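Local coordinates for protein capsid (Human calicivirus NLV/Boxer/2001/US, PDB 4RDL) that builds the norovirus capsid and, through the protruding domain, binds histo-blood group antigen glycans such as the Lewis y tetrasaccharide, probably for host-cell attachment, at residues A253-V258 and G294-I299. Numbering follows the deposited sequence.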
loop_
_atom_site.group_PDB
_atom_site.type_symbol
_atom_site.label_atom_id
_atom_site.label_comp_id
_atom_site.label_asym_id
_atom_site.label_seq_id
_atom_site.Cartn_x
_atom_site.Cartn_y
_atom_site.Cartn_z
ATOM N N ALA A 253 26.042 -6.518 1.859
ATOM C CA ALA A 253 25.387 -7.609 1.156
ATOM C C ALA A 253 25.492 -7.356 -0.341
ATOM O O ALA A 253 24.945 -6.369 -0.841
ATOM C CB ALA A 253 23.917 -7.716 1.579
ATOM N N LEU A 254 26.184 -8.238 -1.056
ATOM C CA LEU A 254 26.295 -8.132 -2.506
ATOM C C LEU A 254 25.001 -8.627 -3.130
ATOM O O LEU A 254 24.564 -9.756 -2.858
ATOM C CB LEU A 254 27.465 -8.980 -3.031
ATOM C CG LEU A 254 27.582 -9.078 -4.558
ATOM C CD1 LEU A 254 27.903 -7.724 -5.172
ATOM C CD2 LEU A 254 28.640 -10.112 -4.964
ATOM N N LEU A 255 24.390 -7.774 -3.956
ATOM C CA LEU A 255 23.200 -8.150 -4.723
ATOM C C LEU A 255 23.509 -8.146 -6.206
ATOM O O LEU A 255 24.271 -7.296 -6.685
ATOM C CB LEU A 255 22.047 -7.170 -4.498
ATOM C CG LEU A 255 21.672 -6.794 -3.076
ATOM C CD1 LEU A 255 20.442 -5.892 -3.133
ATOM C CD2 LEU A 255 21.393 -8.037 -2.253
ATOM N N HIS A 256 22.911 -9.088 -6.931
ATOM C CA HIS A 256 22.875 -9.010 -8.379
ATOM C C HIS A 256 21.456 -8.693 -8.803
ATOM O O HIS A 256 20.500 -9.270 -8.288
ATOM C CB HIS A 256 23.361 -10.308 -9.017
ATOM C CG HIS A 256 24.838 -10.477 -8.935
ATOM N ND1 HIS A 256 25.494 -11.575 -9.450
ATOM C CD2 HIS A 256 25.797 -9.675 -8.410
ATOM C CE1 HIS A 256 26.789 -11.444 -9.239
ATOM N NE2 HIS A 256 27.001 -10.296 -8.617
ATOM N N TYR A 257 21.328 -7.739 -9.715
ATOM C CA TYR A 257 20.049 -7.376 -10.303
ATOM C C TYR A 257 19.963 -8.178 -11.585
ATOM O O TYR A 257 20.713 -7.928 -12.540
ATOM C CB TYR A 257 20.033 -5.875 -10.572
ATOM C CG TYR A 257 18.762 -5.310 -11.161
ATOM C CD1 TYR A 257 17.574 -5.297 -10.432
ATOM C CD2 TYR A 257 18.754 -4.746 -12.434
ATOM C CE1 TYR A 257 16.420 -4.755 -10.962
ATOM C CE2 TYR A 257 17.592 -4.201 -12.974
ATOM C CZ TYR A 257 16.431 -4.213 -12.232
ATOM O OH TYR A 257 15.271 -3.667 -12.743
ATOM N N VAL A 258 19.087 -9.175 -11.591
ATOM C CA VAL A 258 19.089 -10.168 -12.662
ATOM C C VAL A 258 17.861 -10.129 -13.568
ATOM O O VAL A 258 16.772 -9.708 -13.158
ATOM C CB VAL A 258 19.274 -11.594 -12.105
ATOM C CG1 VAL A 258 20.439 -11.637 -11.120
ATOM C CG2 VAL A 258 17.982 -12.111 -11.466
ATOM N N GLY A 294 13.846 -6.201 -13.454
ATOM C CA GLY A 294 14.791 -7.162 -12.916
ATOM C C GLY A 294 14.464 -7.535 -11.480
ATOM O O GLY A 294 13.626 -6.908 -10.826
ATOM N N VAL A 295 15.158 -8.556 -10.992
ATOM C CA VAL A 295 14.960 -9.085 -9.651
ATOM C C VAL A 295 16.281 -8.997 -8.898
ATOM O O VAL A 295 17.307 -9.432 -9.412
ATOM C CB VAL A 295 14.496 -10.559 -9.705
ATOM C CG1 VAL A 295 14.431 -11.147 -8.312
ATOM C CG2 VAL A 295 13.133 -10.665 -10.399
ATOM N N PHE A 296 16.268 -8.415 -7.702
ATOM C CA PHE A 296 17.471 -8.403 -6.874
ATOM C C PHE A 296 17.642 -9.763 -6.217
ATOM O O PHE A 296 16.686 -10.332 -5.686
ATOM C CB PHE A 296 17.438 -7.296 -5.813
ATOM C CG PHE A 296 17.436 -5.910 -6.384
ATOM C CD1 PHE A 296 18.634 -5.261 -6.648
ATOM C CD2 PHE A 296 16.242 -5.253 -6.657
ATOM C CE1 PHE A 296 18.651 -3.986 -7.183
ATOM C CE2 PHE A 296 16.248 -3.977 -7.197
ATOM C CZ PHE A 296 17.458 -3.343 -7.461
ATOM N N VAL A 297 18.870 -10.277 -6.265
ATOM C CA VAL A 297 19.203 -11.541 -5.631
ATOM C C VAL A 297 20.430 -11.372 -4.738
ATOM O O VAL A 297 21.477 -10.886 -5.176
ATOM C CB VAL A 297 19.498 -12.637 -6.679
ATOM C CG1 VAL A 297 19.838 -13.956 -5.996
ATOM C CG2 VAL A 297 18.318 -12.812 -7.622
ATOM N N PHE A 298 20.298 -11.766 -3.478
ATOM C CA PHE A 298 21.429 -11.796 -2.565
ATOM C C PHE A 298 22.434 -12.886 -2.956
ATOM O O PHE A 298 22.088 -14.068 -3.046
ATOM C CB PHE A 298 20.937 -12.006 -1.133
ATOM C CG PHE A 298 22.040 -12.203 -0.133
ATOM C CD1 PHE A 298 22.956 -11.193 0.118
ATOM C CD2 PHE A 298 22.153 -13.396 0.569
ATOM C CE1 PHE A 298 23.969 -11.366 1.051
ATOM C CE2 PHE A 298 23.164 -13.581 1.502
ATOM C CZ PHE A 298 24.075 -12.565 1.742
ATOM N N ILE A 299 23.673 -12.467 -3.197
ATOM C CA ILE A 299 24.758 -13.376 -3.565
ATOM C C ILE A 299 25.527 -13.826 -2.326
ATOM O O ILE A 299 25.629 -15.022 -2.049
ATOM C CB ILE A 299 25.735 -12.704 -4.560
ATOM C CG1 ILE A 299 24.981 -12.208 -5.797
ATOM C CG2 ILE A 299 26.881 -13.651 -4.925
ATOM C CD1 ILE A 299 24.188 -13.288 -6.511
#
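Tyr257 lays its CD1 over the centre of the Phe296 ring, 3.6 Å from Phe296 CZ, with the two ring planes inclined at 46°. The tyrosine CG stands anti to its backbone N (chi1 -179°), which carries the ring along the neighbouring strand toward Gly294. Leu255 continues this apolar face: its CD1 reaches Phe296 CD1 at 4.0 Å, while its CD2 rests on Phe298 CA (3.8 Å), at the edge of the Phe298 ring. Met36, Phe269 and Met277 add to the packing around Phe296. Strands 253-258 and 295-299 are antiparallel neighbours in a sheet of the P1 subdomain, remote from the glycan pockets. On the face carrying His256, Val258 and Val297, Ile299 CG1 comes in from the partner strand over the centre of the His256 ring, 3.6 Å from its centroid, a CH-pi contact, and the CG2 methyls of Val258 and Val297 meet. Paired backbone bonds join His256 with Val297 and Val258 with Val295, the Val258 N to Val295 O bond being nearly straight (175°); Ile299 N adds a bond to Leu254 O. At the polar margin, His256 NE2 bonds to Glu268, which may favour a protonated ring. Tyr257 OH accepts a rather bent hydrogen bond from Gly294 N (3.0 Å) and hydrogen-bonds Pro291 O.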